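Local coordinates for protein gamma-D-glutamyl-L-lysine dipeptidyl-peptidase (Bacillus cereus ATCC 10987, PDB 3H41) that probably cleaves the gamma-D-glutamyl-L-lysine bond of murein peptides as a cysteine peptidase, releasing L-Ala-gamma-D-Glu during cell-wall peptidoglycan degradation, at residues Thr17-Pro22 and Asn58-Gln63; Ser24-Asp29 and Leu52-Ala57; Ile128-Pro133 and Lys167-Lys172. All coordinates share one frame; numbering follows the deposited sequence.

Contact 1: Thr17-Pro22 and Asn58-Gln63; sequences TLWTAP and NKLETQ. With ALA (alanine), chain B.
Leu60 lays its CD2 methyl over the indole face of Trp19, 3.4 Å from the centroid of the six-membered ring and only 9° off the ring normal. The same CD2 also meets CG2 of Thr17 at 3.7 Å, with CD1 a little farther off. The far end of the pairing is polar: the amide of Gln63 donates from NE2 to OG1 of Thr17 at 3.0 Å, the hydroxyl lying close to the amide plane, while OE1 turns to the backbone N of Thr209. Where strand 15-19 ends, Thr20 holds OG1 between its own N and carbonyl carbon (chi1 56°). From there OG1 donates to O of Asn58 at 2.7 Å, in the carbonyl plane and on a lone pair, and a water donates to the same OG1. Backbone bonds from Leu18 N to Thr62 O and from Glu61 N to Leu18 O join the antiparallel strands. The chain of Glu61 bends at chi2 (-76°) and crosses Thr20 at about a right angle, OE2 lying 3.6 Å from Thr20 CG2, while OE1 forms a salt bridge with Arg91. Glu61 O accepts from N of the bound alanine at 2.7 Å. Strand 60-65 of this antiparallel pair brings Leu60 and Glu61 to the alanine pocket, backed by strand 15-19, and Glu61 and Tyr96 bind substrate there.

Contact 2: Ser24-Asp29 and Leu52-Ala57; sequences SLRPID and LWLTNA
Arg26 and Trp53 slide past each other in opposite directions, the arginine chain lying across one face of the indole. Its aliphatic part makes the CH-pi contact: CD sits 3.7 Å from the centroid of the six-membered ring, 13° off the normal and shifted toward the rim. Beyond CD the chain bends at chi3 (-65°), and the guanidinium plane lies 23° from that of the ring, though how closely the two approach is doubtful. Trp53 CG is anti to its backbone N, which carries the indole out from helix 48-56 toward the loop. Ala57 CB, one helical turn later, packs against the opposite face, and Ser24 O lies in the ring plane at the edge, 3.6 Å from CH2. Leu54 CD2 comes within 3.9 Å of Arg26 NH2, a van der Waals contact.

The polar interactions fix the arginine from within its own loop. Asp29 is gripped side-on: NE reaches OD2 at 2.8 Å in a nearly straight salt bridge, and NH2 gives a second bond to OD1 at 2.9 Å, on its syn lone pair. OD2 also accepts from the backbone N of Arg26 through its anti lone pair, and OD1 takes a further bond from Trp42 NE1. Arg26 NH1 donates to the carbonyl oxygen of Glu50. A buried carboxylate with so many donors would be expected to remain ionised. The guanidinium has Ile28 CG2 on one face, Trp53 on the other and Asp29 at its edge. An arginine laid over a tryptophan face thus joins the 24-29 loop, with its 3-10 turn, to the C-terminal end of helix 48-56.

Contact 3: Ile128-Pro133 and Lys167-Lys172; sequences ILYINP and KAWLRK
Leu129 and Leu170 lie side by side and point the same way, their CD2 methyls 3.5 Å apart. Ala168 CB joins this apolar group more loosely, and Val142 of the adjacent strand 139-143 and Leu148 of strand 147-153 also pack against Leu129. Ala168 shares its face of the sheet with Ile131, the two forming a non-hydrogen-bonded pair.

The other face carries the aromatic pair Tyr130 and Trp169. Their rings meet obliquely, planes at 37° and centroids 4.8 Å apart, with Tyr130 CD2 over the rim of the indole. The CB of the tyrosine does the more direct touching, a CH-pi contact over the five-membered ring at 3.8 Å from its centroid. Trp169 CG stands between its backbone N and carbonyl carbon (chi1 72°), and the indole meets Tyr130 CB with one face. Asn132 CB approaches the same indole in its plane, at the edge near CD1.

These residues belong to two adjacent antiparallel strands, 126-131 and 167-171, in the beta sheet of the second SH3b-type domain. Strand 139-143 flanks the first on its outer side and strand 157-161 flanks the second, so both are interior strands.

Tyr130 and Trp169 form the hydrogen-bonded pair, with N to O bonds running both ways: Tyr130 N to Trp169 O is 2.9 Å and nearly straight, whereas Trp169 N to Tyr130 O is more bent. Asn132 N continues the ladder to Lys167 O at 2.9 Å, just before the cis peptide that precedes Pro133. At the outer ends water takes over. One molecule donates to Ile128 O and accepts from Arg171 N; another donates to Pro133 O and accepts from Lys167 N, at 2.8 Å from that nitrogen.

How the contacts relate
From the N terminus, strand 15-19 opens contact 1, and the chain then runs through the 24-29 loop and helices 30-33 and 39-45. Contact 2 closes first, when helix 48-56 comes back to that loop; a few residues on, strand 60-65 returns to strand 15-19 and closes contact 1 around it. The two touch: Trp19 packs on Leu25 and Ser24, and Lys59 CE lies 3.5 Å from Trp53 CZ2. Together they pack the helical segment between strands 15-19 and 60-65 against the two-stranded sheet that carries Glu61. Contact 3 follows in series, its loop opening and closing wholly within the second SH3b-type domain, with its centre about 30 Å from that of contact 1 and no touch between them.

Contact 1: Thr17-Pro22 and Asn58-Gln63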
loop_
_atom_site.group_PDB
_atom_site.type_symbol
_atom_site.label_atom_id
_atom_site.label_comp_id
_atom_site.label_asym_id
_atom_site.label_seq_id
_atom_site.Cartn_x
_atom_site.Cartn_y
_atom_site.Cartn_z
ATOM N N THR A 17 -8.193 -3.704 -5.513
ATOM C CA THR A 17 -8.941 -2.881 -4.585
ATOM C C THR A 17 -10.005 -3.765 -3.953
ATOM O O THR A 17 -10.742 -4.454 -4.668
ATOM C CB THR A 17 -9.564 -1.739 -5.376
ATOM O OG1 THR A 17 -8.498 -0.979 -5.966
ATOM C CG2 THR A 17 -10.395 -0.820 -4.465
ATOM N N LEU A 18 -10.022 -3.772 -2.620
ATOM C CA LEU A 18 -10.960 -4.552 -1.860
ATOM C C LEU A 18 -12.127 -3.677 -1.363
ATOM O O LEU A 18 -11.930 -2.582 -0.821
ATOM C CB LEU A 18 -10.255 -5.209 -0.675
ATOM C CG LEU A 18 -9.490 -6.507 -1.041
ATOM C CD1 LEU A 18 -8.286 -6.213 -1.911
ATOM C CD2 LEU A 18 -9.088 -7.196 0.275
ATOM N N TRP A 19 -13.324 -4.204 -1.535
ATOM C CA TRP A 19 -14.595 -3.475 -1.291
ATOM C C TRP A 19 -15.237 -3.981 0.002
ATOM O O TRP A 19 -15.022 -5.130 0.375
ATOM C CB TRP A 19 -15.556 -3.649 -2.491
ATOM C CG TRP A 19 -15.009 -2.968 -3.711
ATOM C CD1 TRP A 19 -13.946 -3.392 -4.444
ATOM C CD2 TRP A 19 -15.402 -1.701 -4.285
ATOM N NE1 TRP A 19 -13.663 -2.509 -5.437
ATOM C CE2 TRP A 19 -14.542 -1.460 -5.379
ATOM C CE3 TRP A 19 -16.424 -0.776 -4.018
ATOM C CZ2 TRP A 19 -14.644 -0.310 -6.194
ATOM C CZ3 TRP A 19 -16.515 0.359 -4.801
ATOM C CH2 TRP A 19 -15.644 0.577 -5.896
ATOM N N THR A 20 -16.028 -3.132 0.664
ATOM C CA THR A 20 -16.723 -3.519 1.870
ATOM C C THR A 20 -17.888 -4.448 1.548
ATOM O O THR A 20 -18.389 -5.101 2.421
ATOM C CB THR A 20 -17.285 -2.293 2.614
ATOM O OG1 THR A 20 -18.129 -1.547 1.716
ATOM C CG2 THR A 20 -16.129 -1.423 3.124
ATOM N N ALA A 21 -18.327 -4.510 0.299
ATOM C CA ALA A 21 -19.373 -5.445 -0.104
ATOM C C ALA A 21 -19.081 -5.802 -1.524
ATOM O O ALA A 21 -18.477 -4.998 -2.222
ATOM C CB ALA A 21 -20.780 -4.794 0.003
ATOM N N PRO A 22 -19.501 -6.990 -1.970
ATOM C CA PRO A 22 -19.303 -7.310 -3.380
ATOM C C PRO A 22 -20.322 -6.563 -4.272
ATOM O O PRO A 22 -21.256 -5.942 -3.739
ATOM C CB PRO A 22 -19.540 -8.826 -3.414
ATOM C CG PRO A 22 -20.537 -9.047 -2.300
ATOM C CD PRO A 22 -20.240 -8.054 -1.248
ATOM N N ASN A 58 -18.740 4.525 2.409
ATOM C CA ASN A 58 -17.996 3.422 3.048
ATOM C C ASN A 58 -17.840 2.190 2.145
ATOM O O ASN A 58 -18.343 1.078 2.433
ATOM C CB ASN A 58 -18.667 3.059 4.372
ATOM C CG ASN A 58 -17.834 2.105 5.217
ATOM O OD1 ASN A 58 -16.597 2.116 5.182
ATOM N ND2 ASN A 58 -18.522 1.277 6.002
ATOM N N LYS A 59 -17.172 2.405 1.024
ATOM C CA LYS A 59 -17.123 1.427 -0.060
ATOM C C LYS A 59 -15.901 0.515 -0.086
ATOM O O LYS A 59 -16.003 -0.586 -0.620
ATOM C CB LYS A 59 -17.251 2.098 -1.416
ATOM C CG LYS A 59 -18.646 2.645 -1.690
ATOM C CD LYS A 59 -19.625 1.481 -1.977
ATOM C CE LYS A 59 -21.077 1.915 -1.807
ATOM N NZ LYS A 59 -21.445 1.874 -0.387
ATOM N N LEU A 60 -14.764 1.012 0.392
ATOM C CA LEU A 60 -13.464 0.341 0.274
ATOM C C LEU A 60 -12.827 -0.058 1.600
ATOM O O LEU A 60 -13.035 0.564 2.643
ATOM C CB LEU A 60 -12.475 1.241 -0.462
ATOM C CG LEU A 60 -12.866 1.746 -1.854
ATOM C CD1 LEU A 60 -11.716 2.576 -2.527
ATOM C CD2 LEU A 60 -13.369 0.617 -2.786
ATOM N N GLU A 61 -11.987 -1.081 1.513
ATOM C CA GLU A 61 -11.284 -1.628 2.657
ATOM C C GLU A 61 -9.803 -1.354 2.588
ATOM O O GLU A 61 -9.240 -0.791 3.510
ATOM C CB GLU A 61 -11.514 -3.135 2.705
ATOM C CG GLU A 61 -12.943 -3.533 3.024
ATOM C CD GLU A 61 -13.300 -3.359 4.496
ATOM O OE1 GLU A 61 -12.603 -2.617 5.244
ATOM O OE2 GLU A 61 -14.302 -3.981 4.906
ATOM N N THR A 62 -9.170 -1.792 1.498
ATOM C CA THR A 62 -7.734 -1.672 1.350
ATOM C C THR A 62 -7.356 -1.980 -0.095
ATOM O O THR A 62 -8.213 -2.202 -0.927
ATOM C CB THR A 62 -6.962 -2.604 2.313
ATOM O OG1 THR A 62 -5.555 -2.266 2.303
ATOM C CG2 THR A 62 -7.192 -4.080 1.948
ATOM N N GLN A 63 -6.075 -1.959 -0.388
ATOM C CA GLN A 63 -5.607 -2.480 -1.653
ATOM C C GLN A 63 -4.473 -3.432 -1.383
ATOM O O GLN A 63 -3.753 -3.256 -0.391
ATOM C CB GLN A 63 -5.120 -1.354 -2.562
ATOM C CG GLN A 63 -6.242 -0.422 -3.125
ATOM C CD GLN A 63 -5.662 0.664 -4.000
ATOM O OE1 GLN A 63 -4.591 1.220 -3.688
ATOM N NE2 GLN A 63 -6.325 0.948 -5.130
HETATM N N ALA B . -9.103 0.856 5.660
HETATM C CA ALA B . -9.000 2.279 5.109
HETATM C C ALA B . -9.088 3.297 6.240
HETATM O O ALA B . -9.719 3.031 7.273
HETATM C CB ALA B . -10.114 2.556 4.104
HETATM O O HOH W 1 -20.676 -1.150 1.045
#

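Contact 2: Ser24-Asp29 and Leu52-Ala57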
loop_
_atom_site.group_PDB
_atom_site.type_symbol
_atom_site.label_atom_id
_atom_site.label_comp_id
_atom_site.label_asym_id
_atom_site.label_seq_id
_atom_site.Cartn_x
_atom_site.Cartn_y
_atom_site.Cartn_z
ATOM N N SER A 24 -20.424 -3.740 -5.822
ATOM C CA SER A 24 -20.718 -2.341 -5.474
ATOM C C SER A 24 -20.058 -1.359 -6.425
ATOM O O SER A 24 -19.968 -0.176 -6.119
ATOM C CB SER A 24 -20.237 -2.054 -4.050
ATOM O OG SER A 24 -21.044 -2.799 -3.157
ATOM N N LEU A 25 -19.609 -1.830 -7.577
ATOM C CA LEU A 25 -18.861 -0.951 -8.496
ATOM C C LEU A 25 -19.810 0.030 -9.174
ATOM O O LEU A 25 -20.910 -0.342 -9.540
ATOM C CB LEU A 25 -18.220 -1.759 -9.623
ATOM C CG LEU A 25 -17.100 -2.758 -9.367
ATOM C CD1 LEU A 25 -16.784 -3.517 -10.649
ATOM C CD2 LEU A 25 -15.873 -2.053 -8.905
ATOM N N ARG A 26 -19.382 1.266 -9.379
ATOM C CA ARG A 26 -19.982 2.122 -10.397
ATOM C C ARG A 26 -19.316 1.865 -11.735
ATOM O O ARG A 26 -18.205 1.320 -11.790
ATOM C CB ARG A 26 -19.748 3.584 -10.035
ATOM C CG ARG A 26 -20.262 4.002 -8.694
ATOM C CD ARG A 26 -19.635 5.356 -8.330
ATOM N NE ARG A 26 -18.197 5.240 -8.152
ATOM C CZ ARG A 26 -17.416 6.205 -7.691
ATOM N NH1 ARG A 26 -17.915 7.408 -7.397
ATOM N NH2 ARG A 26 -16.122 5.952 -7.509
ATOM N N PRO A 27 -19.933 2.339 -12.828
ATOM C CA PRO A 27 -19.274 2.185 -14.124
ATOM C C PRO A 27 -17.869 2.816 -14.175
ATOM O O PRO A 27 -16.978 2.248 -14.774
ATOM C CB PRO A 27 -20.227 2.869 -15.089
ATOM C CG PRO A 27 -21.580 2.719 -14.448
ATOM C CD PRO A 27 -21.356 2.740 -12.960
ATOM N N ILE A 28 -17.680 3.967 -13.529
ATOM C CA ILE A 28 -16.360 4.614 -13.460
ATOM C C ILE A 28 -15.331 3.763 -12.698
ATOM O O ILE A 28 -14.154 3.973 -12.856
ATOM C CB ILE A 28 -16.454 6.024 -12.802
ATOM C CG1 ILE A 28 -15.275 6.901 -13.245
ATOM C CG2 ILE A 28 -16.647 5.921 -11.275
ATOM C CD1 ILE A 28 -15.586 8.407 -13.149
ATOM N N ASP A 29 -15.768 2.796 -11.893
ATOM C CA ASP A 29 -14.822 1.975 -11.138
ATOM C C ASP A 29 -14.321 0.721 -11.872
ATOM O O ASP A 29 -13.443 0.000 -11.366
ATOM C CB ASP A 29 -15.411 1.548 -9.810
ATOM C CG ASP A 29 -15.861 2.699 -8.997
ATOM O OD1 ASP A 29 -15.018 3.599 -8.780
ATOM O OD2 ASP A 29 -17.064 2.715 -8.635
ATOM N N LEU A 52 -14.760 11.149 -3.255
ATOM C CA LEU A 52 -15.289 11.242 -1.868
ATOM C C LEU A 52 -16.343 10.202 -1.561
ATOM O O LEU A 52 -16.437 9.733 -0.431
ATOM C CB LEU A 52 -15.831 12.642 -1.561
ATOM C CG LEU A 52 -14.763 13.747 -1.478
ATOM C CD1 LEU A 52 -15.404 15.142 -1.434
ATOM C CD2 LEU A 52 -13.832 13.522 -0.254
ATOM N N TRP A 53 -17.120 9.821 -2.570
ATOM C CA TRP A 53 -18.094 8.717 -2.429
ATOM C C TRP A 53 -17.511 7.413 -1.896
ATOM O O TRP A 53 -18.144 6.708 -1.115
ATOM C CB TRP A 53 -18.716 8.435 -3.771
ATOM C CG TRP A 53 -19.700 7.288 -3.828
ATOM C CD1 TRP A 53 -21.034 7.361 -3.532
ATOM C CD2 TRP A 53 -19.473 5.941 -4.313
ATOM N NE1 TRP A 53 -21.648 6.166 -3.776
ATOM C CE2 TRP A 53 -20.722 5.265 -4.250
ATOM C CE3 TRP A 53 -18.353 5.247 -4.787
ATOM C CZ2 TRP A 53 -20.881 3.901 -4.643
ATOM C CZ3 TRP A 53 -18.500 3.893 -5.196
ATOM C CH2 TRP A 53 -19.760 3.239 -5.109
ATOM N N LEU A 54 -16.291 7.103 -2.329
ATOM C CA LEU A 54 -15.575 5.923 -1.799
ATOM C C LEU A 54 -15.494 5.901 -0.282
ATOM O O LEU A 54 -15.734 4.852 0.325
ATOM C CB LEU A 54 -14.182 5.823 -2.430
ATOM C CG LEU A 54 -14.224 5.628 -3.950
ATOM C CD1 LEU A 54 -12.808 5.848 -4.551
ATOM C CD2 LEU A 54 -14.777 4.238 -4.266
ATOM N N THR A 55 -15.192 7.059 0.330
ATOM C CA THR A 55 -15.167 7.241 1.775
ATOM C C THR A 55 -16.574 7.385 2.365
ATOM O O THR A 55 -16.953 6.686 3.297
ATOM C CB THR A 55 -14.402 8.555 2.152
ATOM O OG1 THR A 55 -13.092 8.522 1.548
ATOM C CG2 THR A 55 -14.318 8.705 3.653
ATOM N N ASN A 56 -17.360 8.308 1.819
ATOM C CA ASN A 56 -18.618 8.668 2.471
ATOM C C ASN A 56 -19.702 7.607 2.357
ATOM O O ASN A 56 -20.561 7.524 3.216
ATOM C CB ASN A 56 -19.109 10.019 1.991
ATOM C CG ASN A 56 -18.186 11.131 2.388
ATOM O OD1 ASN A 56 -17.285 10.936 3.204
ATOM N ND2 ASN A 56 -18.383 12.300 1.810
ATOM N N ALA A 57 -19.668 6.782 1.315
ATOM C CA ALA A 57 -20.566 5.628 1.218
ATOM C C ALA A 57 -19.883 4.357 1.751
ATOM O O ALA A 57 -20.405 3.238 1.606
ATOM C CB ALA A 57 -21.097 5.442 -0.239
#

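Contact 3: Ile128-Pro133 and Lys167-Lys172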
loop_
_atom_site.group_PDB
_atom_site.type_symbol
_atom_site.label_atom_id
_atom_site.label_comp_id
_atom_site.label_asym_id
_atom_site.label_seq_id
_atom_site.Cartn_x
_atom_site.Cartn_y
_atom_site.Cartn_z
ATOM N N ILE A 128 8.016 -0.241 -14.699
ATOM C CA ILE A 128 7.552 -1.197 -15.726
ATOM C C ILE A 128 8.295 -2.550 -15.635
ATOM O O ILE A 128 9.521 -2.609 -15.625
ATOM C CB ILE A 128 7.638 -0.605 -17.163
ATOM C CG1 ILE A 128 6.966 0.775 -17.218
ATOM C CG2 ILE A 128 6.988 -1.609 -18.285
ATOM C CD1 ILE A 128 5.490 0.796 -16.788
ATOM N N LEU A 129 7.505 -3.622 -15.534
ATOM C CA LEU A 129 7.983 -5.007 -15.682
ATOM C C LEU A 129 7.707 -5.449 -17.098
ATOM O O LEU A 129 6.598 -5.201 -17.607
ATOM C CB LEU A 129 7.213 -5.946 -14.748
ATOM C CG LEU A 129 7.609 -6.022 -13.302
ATOM C CD1 LEU A 129 6.701 -6.985 -12.594
ATOM C CD2 LEU A 129 9.031 -6.485 -13.229
ATOM N N TYR A 130 8.682 -6.120 -17.720
ATOM C CA TYR A 130 8.563 -6.643 -19.096
ATOM C C TYR A 130 8.475 -8.149 -19.043
ATOM O O TYR A 130 9.378 -8.788 -18.529
ATOM C CB TYR A 130 9.769 -6.242 -19.974
ATOM C CG TYR A 130 9.953 -4.735 -19.943
ATOM C CD1 TYR A 130 9.158 -3.904 -20.737
ATOM C CD2 TYR A 130 10.856 -4.144 -19.082
ATOM C CE1 TYR A 130 9.286 -2.533 -20.683
ATOM C CE2 TYR A 130 10.965 -2.744 -19.001
ATOM C CZ TYR A 130 10.172 -1.958 -19.817
ATOM O OH TYR A 130 10.241 -0.588 -19.791
ATOM N N ILE A 131 7.383 -8.705 -19.545
ATOM C CA ILE A 131 7.163 -10.153 -19.487
ATOM C C ILE A 131 7.983 -10.729 -20.644
ATOM O O ILE A 131 7.876 -10.282 -21.786
ATOM C CB ILE A 131 5.685 -10.540 -19.586
ATOM C CG1 ILE A 131 4.859 -9.773 -18.522
ATOM C CG2 ILE A 131 5.477 -12.084 -19.394
ATOM C CD1 ILE A 131 3.390 -10.291 -18.344
ATOM N N ASN A 132 8.850 -11.685 -20.294
ATOM C CA ASN A 132 9.771 -12.299 -21.223
ATOM C C ASN A 132 10.132 -13.709 -20.752
ATOM O O ASN A 132 10.828 -13.877 -19.744
ATOM C CB ASN A 132 11.035 -11.443 -21.400
ATOM C CG ASN A 132 11.821 -11.843 -22.608
ATOM O OD1 ASN A 132 11.946 -13.035 -22.904
ATOM N ND2 ASN A 132 12.322 -10.857 -23.354
ATOM N N PRO A 133 9.694 -14.730 -21.494
ATOM C CA PRO A 133 8.940 -14.704 -22.753
ATOM C C PRO A 133 7.461 -14.361 -22.590
ATOM O O PRO A 133 6.852 -14.717 -21.590
ATOM C CB PRO A 133 9.074 -16.150 -23.281
ATOM C CG PRO A 133 9.291 -16.968 -22.035
ATOM C CD PRO A 133 10.117 -16.104 -21.130
ATOM N N LYS A 167 7.546 -15.256 -16.398
ATOM C CA LYS A 167 8.802 -14.612 -16.048
ATOM C C LYS A 167 8.840 -13.218 -16.683
ATOM O O LYS A 167 8.254 -12.998 -17.767
ATOM C CB LYS A 167 9.964 -15.462 -16.548
ATOM C CG LYS A 167 10.000 -16.877 -15.933
ATOM C CD LYS A 167 11.250 -17.631 -16.383
ATOM C CE LYS A 167 11.392 -19.009 -15.705
ATOM N NZ LYS A 167 10.183 -19.836 -15.871
ATOM N N ALA A 168 9.501 -12.308 -15.979
ATOM C CA ALA A 168 9.546 -10.897 -16.313
ATOM C C ALA A 168 10.844 -10.308 -15.854
ATOM O O ALA A 168 11.569 -10.872 -15.009
ATOM C CB ALA A 168 8.386 -10.151 -15.621
ATOM N N TRP A 169 11.107 -9.095 -16.311
ATOM C CA TRP A 169 12.300 -8.393 -15.884
ATOM C C TRP A 169 12.071 -6.901 -15.703
ATOM O O TRP A 169 11.133 -6.347 -16.282
ATOM C CB TRP A 169 13.411 -8.657 -16.871
ATOM C CG TRP A 169 13.299 -7.988 -18.219
ATOM C CD1 TRP A 169 12.736 -8.492 -19.356
ATOM C CD2 TRP A 169 13.870 -6.728 -18.567
ATOM N NE1 TRP A 169 12.885 -7.592 -20.390
ATOM C CE2 TRP A 169 13.575 -6.494 -19.920
ATOM C CE3 TRP A 169 14.556 -5.737 -17.831
ATOM C CZ2 TRP A 169 13.977 -5.315 -20.599
ATOM C CZ3 TRP A 169 14.945 -4.551 -18.494
ATOM C CH2 TRP A 169 14.662 -4.362 -19.877
ATOM N N LEU A 170 12.896 -6.285 -14.862
ATOM C CA LEU A 170 12.877 -4.835 -14.647
ATOM C C LEU A 170 14.295 -4.299 -14.585
ATOM O O LEU A 170 15.231 -5.025 -14.259
ATOM C CB LEU A 170 12.121 -4.438 -13.382
ATOM C CG LEU A 170 12.635 -4.923 -12.047
ATOM C CD1 LEU A 170 12.084 -4.001 -10.927
ATOM C CD2 LEU A 170 12.240 -6.388 -11.821
ATOM N N ARG A 171 14.452 -3.030 -14.933
ATOM C CA ARG A 171 15.748 -2.374 -14.795
ATOM C C ARG A 171 16.196 -2.399 -13.359
ATOM O O ARG A 171 15.381 -2.227 -12.450
ATOM C CB ARG A 171 15.682 -0.933 -15.291
ATOM C CG ARG A 171 15.628 -0.771 -16.789
ATOM C CD ARG A 171 17.018 -0.827 -17.387
ATOM N NE ARG A 171 16.970 -0.818 -18.843
ATOM C CZ ARG A 171 18.007 -0.640 -19.654
ATOM N NH1 ARG A 171 19.242 -0.496 -19.175
ATOM N NH2 ARG A 171 17.815 -0.699 -20.974
ATOM N N LYS A 172 17.495 -2.615 -13.162
ATOM C CA LYS A 172 18.067 -2.614 -11.824
ATOM C C LYS A 172 17.809 -1.351 -11.002
ATOM O O LYS A 172 17.768 -1.409 -9.774
ATOM C CB LYS A 172 19.569 -2.802 -11.929
ATOM C CG LYS A 172 19.980 -4.215 -11.969
ATOM C CD LYS A 172 21.503 -4.264 -12.117
ATOM C CE LYS A 172 22.060 -5.434 -11.414
ATOM N NZ LYS A 172 23.415 -5.762 -11.933
HETATM O O HOH W 2 12.032 -1.382 -15.665
HETATM O O HOH W 3 7.096 -15.892 -19.088
#